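PDB 5Z87: EmGH1, which probably hydrolyses beta-glucosidic bonds as a family 3 glycoside hydrolase, built from a TIM barrel, a second alpha/beta domain and a fibronectin-like domain. Local coordinates for residues Val127-Glu130 with Gly134-Ala137; Thr141-Ala146 with Glu163-Glu168. All blocks are in the same frame, centred on the assembly; numbering follows the deposited sequence.

Interaction 1: residues Val127-Glu130 with Gly134-Ala137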
ATOM      1  N   VAL A 127      37.365  -1.859   7.437  1.00 18.05           N
ATOM      2  CA  VAL A 127      37.215  -0.431   7.190  1.00 22.48           C
ATOM      3  C   VAL A 127      36.083  -0.311   6.180  1.00 27.22           C
ATOM      4  O   VAL A 127      36.280  -0.569   4.986  1.00 23.12           O
ATOM      5  CB  VAL A 127      38.507   0.214   6.671  1.00 24.10           C
ATOM      6  CG1 VAL A 127      38.297   1.704   6.392  1.00 19.65           C
ATOM      7  CG2 VAL A 127      39.633   0.009   7.675  1.00 28.04           C
ATOM      8  N   PHE A 128      34.894   0.056   6.653  1.00 22.75           N
ATOM      9  CA  PHE A 128      33.685   0.018   5.830  1.00 24.18           C
ATOM     10  C   PHE A 128      33.426   1.396   5.237  1.00 22.23           C
ATOM     11  O   PHE A 128      33.398   2.396   5.966  1.00 20.34           O
ATOM     12  CB  PHE A 128      32.468  -0.431   6.650  1.00 19.35           C
ATOM     13  CG  PHE A 128      32.472  -1.887   7.018  1.00 18.57           C
ATOM     14  CD1 PHE A 128      32.391  -2.864   6.038  1.00 19.87           C
ATOM     15  CD2 PHE A 128      32.525  -2.280   8.351  1.00 17.10           C
ATOM     16  CE1 PHE A 128      32.379  -4.216   6.366  1.00 16.17           C
ATOM     17  CE2 PHE A 128      32.501  -3.622   8.691  1.00 14.72           C
ATOM     18  CZ  PHE A 128      32.446  -4.599   7.685  1.00 16.22           C
ATOM     19  N   GLU A 129      33.232   1.452   3.924  1.00 21.48           N
ATOM     20  CA  GLU A 129      32.859   2.695   3.255  1.00 25.79           C
ATOM     21  C   GLU A 129      31.580   2.454   2.457  1.00 27.65           C
ATOM     22  O   GLU A 129      31.073   1.333   2.397  1.00 26.53           O
ATOM     23  CB  GLU A 129      34.002   3.209   2.371  1.00 27.14           C
ATOM     24  CG  GLU A 129      35.302   3.493   3.158  1.00 20.36           C
ATOM     25  CD  GLU A 129      35.230   4.755   3.993  1.00 28.75           C
ATOM     26  OE1 GLU A 129      36.114   4.949   4.857  1.00 27.03           O
ATOM     27  OE2 GLU A 129      34.286   5.560   3.801  1.00 33.50           O
ATOM     28  N   GLU A 130      31.035   3.515   1.865  1.00 27.13           N
ATOM     29  CA  GLU A 130      29.865   3.418   0.997  1.00 27.74           C
ATOM     30  C   GLU A 130      30.324   3.451  -0.452  1.00 23.08           C
ATOM     31  O   GLU A 130      31.163   4.276  -0.815  1.00 31.47           O
ATOM     32  CB  GLU A 130      28.872   4.555   1.248  1.00 21.53           C
ATOM     33  CG  GLU A 130      28.425   4.689   2.675  1.00 24.32           C
ATOM     34  CD  GLU A 130      27.379   3.656   3.073  1.00 22.15           C
ATOM     35  OE1 GLU A 130      26.968   3.668   4.256  1.00 28.06           O
ATOM     36  OE2 GLU A 130      26.968   2.844   2.212  1.00 21.16           O
ATOM     37  N   GLY A 134      30.069   4.316  -6.979  1.00 24.11           N
ATOM     38  CA  GLY A 134      31.412   4.795  -6.734  1.00 25.36           C
ATOM     39  C   GLY A 134      31.671   4.973  -5.246  1.00 27.78           C
ATOM     40  O   GLY A 134      30.765   4.973  -4.413  1.00 24.04           O
ATOM     41  N   LEU A 135      32.942   5.134  -4.921  1.00 23.63           N
ATOM     42  CA  LEU A 135      33.330   5.283  -3.527  1.00 26.30           C
ATOM     43  C   LEU A 135      32.908   6.645  -2.983  1.00 27.52           C
ATOM     44  O   LEU A 135      33.245   7.683  -3.554  1.00 26.18           O
ATOM     45  CB  LEU A 135      34.838   5.108  -3.397  1.00 23.36           C
ATOM     46  CG  LEU A 135      35.456   5.532  -2.079  1.00 27.27           C
ATOM     47  CD1 LEU A 135      35.049   4.589  -0.952  1.00 17.57           C
ATOM     48  CD2 LEU A 135      36.957   5.545  -2.295  1.00 27.86           C
ATOM     49  N   LEU A 136      32.174   6.649  -1.870  1.00 21.73           N
ATOM     50  CA  LEU A 136      31.806   7.902  -1.215  1.00 29.58           C
ATOM     51  C   LEU A 136      33.028   8.403  -0.454  1.00 29.45           C
ATOM     52  O   LEU A 136      33.205   8.163   0.743  1.00 27.14           O
ATOM     53  CB  LEU A 136      30.605   7.708  -0.298  1.00 27.42           C
ATOM     54  CG  LEU A 136      29.716   8.906   0.055  1.00 26.28           C
ATOM     55  CD1 LEU A 136      28.674   8.483   1.090  1.00 29.88           C
ATOM     56  CD2 LEU A 136      30.473  10.134   0.560  1.00 27.29           C
ATOM     57  N   ALA A 137      33.882   9.127  -1.170  1.00 29.16           N
ATOM     58  CA  ALA A 137      35.078   9.692  -0.556  1.00 29.73           C
ATOM     59  C   ALA A 137      35.589  10.830  -1.424  1.00 29.33           C
ATOM     60  O   ALA A 137      35.374  10.851  -2.637  1.00 25.76           O
ATOM     61  CB  ALA A 137      36.186   8.644  -0.363  1.00 25.09           C
TER
HETATM   62  O   HOH W   1      32.174   6.151   2.369  1.00 23.35           O

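Interaction 2: residues Thr141-Ala146 with Glu163-Glu168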
ATOM      1  N   THR A 141      35.878   8.735  -8.140  1.00 18.30           N
ATOM      2  CA  THR A 141      35.048   8.778  -9.344  1.00 25.62           C
ATOM      3  C   THR A 141      33.575   8.539  -9.011  1.00 27.05           C
ATOM      4  O   THR A 141      33.221   7.516  -8.417  1.00 26.57           O
ATOM      5  CB  THR A 141      35.519   7.734 -10.349  1.00 23.26           C
ATOM      6  OG1 THR A 141      36.947   7.707 -10.377  1.00 28.67           O
ATOM      7  CG2 THR A 141      34.982   8.049 -11.749  1.00 25.13           C
ATOM      8  N   GLN A 142      32.715   9.469  -9.430  1.00 27.21           N
ATOM      9  CA  GLN A 142      31.277   9.415  -9.167  1.00 24.44           C
ATOM     10  C   GLN A 142      30.548   8.951 -10.423  1.00 27.65           C
ATOM     11  O   GLN A 142      30.301   9.739 -11.340  1.00 28.28           O
ATOM     12  CB  GLN A 142      30.771  10.777  -8.712  1.00 25.29           C
ATOM     13  CG  GLN A 142      31.300  11.156  -7.354  1.00 27.32           C
ATOM     14  CD  GLN A 142      31.169  10.012  -6.364  1.00 31.18           C
ATOM     15  OE1 GLN A 142      30.071   9.712  -5.899  1.00 28.79           O
ATOM     16  NE2 GLN A 142      32.292   9.369  -6.034  1.00 29.83           N
ATOM     17  N   PHE A 143      30.198   7.673 -10.460  1.00 24.09           N
ATOM     18  CA  PHE A 143      29.459   7.114 -11.578  1.00 24.92           C
ATOM     19  C   PHE A 143      27.990   7.551 -11.529  1.00 21.43           C
ATOM     20  O   PHE A 143      27.543   8.206 -10.577  1.00 19.23           O
ATOM     21  CB  PHE A 143      29.641   5.604 -11.554  1.00 23.18           C
ATOM     22  CG  PHE A 143      31.065   5.181 -11.743  1.00 21.34           C
ATOM     23  CD1 PHE A 143      31.605   5.077 -13.021  1.00 24.39           C
ATOM     24  CD2 PHE A 143      31.879   4.909 -10.649  1.00 23.99           C
ATOM     25  CE1 PHE A 143      32.935   4.693 -13.207  1.00 23.88           C
ATOM     26  CE2 PHE A 143      33.207   4.519 -10.823  1.00 23.04           C
ATOM     27  CZ  PHE A 143      33.735   4.410 -12.099  1.00 19.64           C
ATOM     28  N   PRO A 144      27.200   7.262 -12.573  1.00 21.05           N
ATOM     29  CA  PRO A 144      25.770   7.585 -12.488  1.00 22.20           C
ATOM     30  C   PRO A 144      25.144   6.843 -11.312  1.00 23.35           C
ATOM     31  O   PRO A 144      25.585   5.758 -10.930  1.00 22.57           O
ATOM     32  CB  PRO A 144      25.205   7.102 -13.830  1.00 24.28           C
ATOM     33  CG  PRO A 144      26.378   7.065 -14.755  1.00 22.75           C
ATOM     34  CD  PRO A 144      27.546   6.691 -13.889  1.00 28.90           C
ATOM     35  N   GLN A 145      24.123   7.454 -10.726  1.00 22.22           N
ATOM     36  CA  GLN A 145      23.415   6.850  -9.608  1.00 20.36           C
ATOM     37  C   GLN A 145      22.888   5.464  -9.991  1.00 21.01           C
ATOM     38  O   GLN A 145      22.791   5.106 -11.168  1.00 20.61           O
ATOM     39  CB  GLN A 145      22.288   7.781  -9.154  1.00 20.90           C
ATOM     40  CG  GLN A 145      21.517   7.340  -7.912  1.00 23.50           C
ATOM     41  CD  GLN A 145      22.415   7.108  -6.700  1.00 22.27           C
ATOM     42  OE1 GLN A 145      23.203   6.156  -6.658  1.00 24.32           O
ATOM     43  NE2 GLN A 145      22.275   7.962  -5.700  1.00 18.91           N
ATOM     44  N   ALA A 146      22.565   4.663  -8.972  1.00 18.81           N
ATOM     45  CA  ALA A 146      22.221   3.261  -9.213  1.00 19.22           C
ATOM     46  C   ALA A 146      21.002   3.119 -10.142  1.00 18.82           C
ATOM     47  O   ALA A 146      21.018   2.328 -11.095  1.00 13.80           O
ATOM     48  CB  ALA A 146      21.998   2.555  -7.870  1.00 16.48           C
ATOM     49  N   GLU A 163      34.204  -2.793 -10.461  1.00 25.92           N
ATOM     50  CA  GLU A 163      35.619  -3.138 -10.420  1.00 26.29           C
ATOM     51  C   GLU A 163      36.465  -1.887 -10.217  1.00 30.17           C
ATOM     52  O   GLU A 163      37.360  -1.862  -9.365  1.00 33.25           O
ATOM     53  CB  GLU A 163      36.004  -3.872 -11.703  1.00 32.73           C
ATOM     54  CG  GLU A 163      37.444  -4.392 -11.751  1.00 31.81           C
ATOM     55  CD  GLU A 163      37.806  -4.904 -13.127  1.00 42.12           C
ATOM     56  OE1 GLU A 163      38.186  -4.078 -13.978  1.00 52.85           O
ATOM     57  OE2 GLU A 163      37.689  -6.124 -13.371  1.00 52.00           O
ATOM     58  N   ALA A 164      36.167  -0.817 -10.969  1.00 29.35           N
ATOM     59  CA  ALA A 164      36.881   0.445 -10.779  1.00 24.11           C
ATOM     60  C   ALA A 164      36.651   0.996  -9.381  1.00 28.43           C
ATOM     61  O   ALA A 164      37.583   1.504  -8.742  1.00 22.60           O
ATOM     62  CB  ALA A 164      36.454   1.479 -11.828  1.00 20.03           C
ATOM     63  N   THR A 165      35.412   0.898  -8.889  1.00 21.34           N
ATOM     64  CA  THR A 165      35.099   1.398  -7.557  1.00 20.43           C
ATOM     65  C   THR A 165      35.852   0.622  -6.481  1.00 24.23           C
ATOM     66  O   THR A 165      36.324   1.207  -5.498  1.00 16.95           O
ATOM     67  CB  THR A 165      33.586   1.316  -7.307  1.00 26.10           C
ATOM     68  OG1 THR A 165      32.886   2.131  -8.260  1.00 23.16           O
ATOM     69  CG2 THR A 165      33.266   1.786  -5.902  1.00 14.34           C
ATOM     70  N   ALA A 166      35.947  -0.705  -6.637  1.00 19.16           N
ATOM     71  CA  ALA A 166      36.659  -1.510  -5.651  1.00 29.16           C
ATOM     72  C   ALA A 166      38.145  -1.139  -5.598  1.00 33.09           C
ATOM     73  O   ALA A 166      38.724  -1.012  -4.508  1.00 28.63           O
ATOM     74  CB  ALA A 166      36.472  -2.997  -5.961  1.00 17.63           C
ATOM     75  N   LYS A 167      38.772  -0.953  -6.767  1.00 22.32           N
ATOM     76  CA  LYS A 167      40.169  -0.523  -6.826  1.00 19.93           C
ATOM     77  C   LYS A 167      40.380   0.740  -6.018  1.00 23.71           C
ATOM     78  O   LYS A 167      41.309   0.827  -5.210  1.00 26.65           O
ATOM     79  CB  LYS A 167      40.591  -0.271  -8.276  1.00 24.94           C
ATOM     80  CG  LYS A 167      40.886  -1.493  -9.090  1.00 31.82           C
ATOM     81  CD  LYS A 167      41.198  -1.088 -10.533  1.00 28.80           C
ATOM     82  CE  LYS A 167      41.335  -2.312 -11.419  1.00 35.68           C
ATOM     83  NZ  LYS A 167      41.415  -1.943 -12.857  1.00 45.10           N
ATOM     84  N   GLU A 168      39.526   1.743  -6.246  1.00 23.07           N
ATOM     85  CA  GLU A 168      39.675   3.014  -5.555  1.00 25.61           C
ATOM     86  C   GLU A 168      39.480   2.840  -4.054  1.00 30.57           C
ATOM     87  O   GLU A 168      40.177   3.474  -3.252  1.00 29.12           O
ATOM     88  CB  GLU A 168      38.692   4.049  -6.129  1.00 28.16           C
ATOM     89  CG  GLU A 168      38.874   4.327  -7.629  1.00 26.18           C
ATOM     90  CD  GLU A 168      38.200   5.613  -8.128  1.00 27.07           C
ATOM     91  OE1 GLU A 168      37.697   6.430  -7.314  1.00 26.32           O
ATOM     92  OE2 GLU A 168      38.176   5.802  -9.367  1.00 29.12           O
TER
HETATM   93  O   HOH W   2      34.711   5.622  -7.033  1.00 20.75           O

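Interaction 1: residues Val127-Glu130 with Gly134-Ala137
Leu-136 N gives Glu-130 O a short, nearly straight backbone bond (2.8 Å, N-H...O 174°), with the donor tilted 22° from the carbonyl plane, and so ties residues 134-137 back to the end of the strand they follow. Around it, Leu-136 CB packs 3.9 Å from Glu-130 CB, the two side chains lying side by side and pointing the same way. With CG anti to the backbone N (chi1 -156°), Leu-136 also lays CD1 against Glu-130 CB and CG. Leu-135 brings its CD1 methyl to 3.7 Å from Glu-129 CB. Strand 126-129 belongs to the parallel sheet of the N-terminal TIM-barrel domain, and the chain leaving its C-terminal end passes through an inverse gamma turn centred on Leu-136, closed by a weak bond from Ala-137 N to Leu-135 O. A water joins the two segments again: it donates to Glu-129 OE2 (2.6 Å) and to Leu-136 O (2.8 Å) and accepts from Glu-130 N (2.9 Å). The Glu-129 carboxylate is held further by Ala-95 N and Ser-96 OG. The Glu-130 chain, bent at chi2, turns its carboxylate away from residues 134-137 into the ligand pocket, where OE1 bonds Tyr-93 OH and a hydroxyl of a bound dithiothreitol, probably from the crystallisation liquor.

Interaction 2: residues Thr141-Ala146 with Glu163-Glu168
Thr-141 and Glu-168 meet at about a right angle, the threonine presenting both its backbone N and its hydroxyl to one carboxylate. Glu-168 leaves helix 155-171 with CB turned toward the loop; its chain runs extended beyond CG (chi2 -163°), carrying CD to 3.3 Å from Thr-141 OG1. At the tip the two oxygens divide the work. OE1 takes Thr-141 N at 3.1 Å through its syn lone pair (N-H...O 163°), and a water that donates to OE1 also donates to Thr-141 O. OE2 accepts the Thr-141 hydroxyl (OG1 to OE2 2.5 Å, a doubtfully short length) and is bonded as well to His-405 ND1 on helix 403-416. Beside this polar grip Phe-143 packs on the helix: its CZ lies 4.0 Å from Ala-164 CB, and its CE2 lies 3.5 Å from Thr-165 OG1, a hydroxyl already bonded to Val-161 O one helical turn back. Thr-141 CG2 sits over the rim of one face of the same ring, while Leu-408 and Ala-409 of helix 403-416 also pack on Phe-143. Away from the annotated sites, a loop following strand 126-129 of the TIM-barrel domain is thus pinned to helix 155-171, which leads to strand 176-177. Were Glu-168 an alanine, Thr-141 N and OG1 and His-405 ND1 would probably lose their common partner, and the loop might shift on the helix. Four polar partners, two to each oxygen, keep the buried carboxylate from turning and would be expected to stabilise its negative charge.

In the fold
From strand 126-129 the chain first makes a tight return, and interaction 1 closes that small loop between Glu-130 and Leu-136, six residues apart. Interaction 2 opens only afterwards, so the two follow in series, neither nested nor crossed; it closes a wider loop that includes helix 146-150 and the start of helix 155-171, the helix leading on to strand 176-177, the parallel neighbour of strand 126-129. The two contacts touch directly: Gln-142 NE2 reaches Leu-135 O at 3.1 Å, probably a hydrogen bond, and Gly-134 packs on Thr-165 and Phe-143. Together they fasten the loop between strand 126-129 and helix 146-150 to the end of that strand and to helix 155-171, while Gln-142 adds bonds to Glu-605.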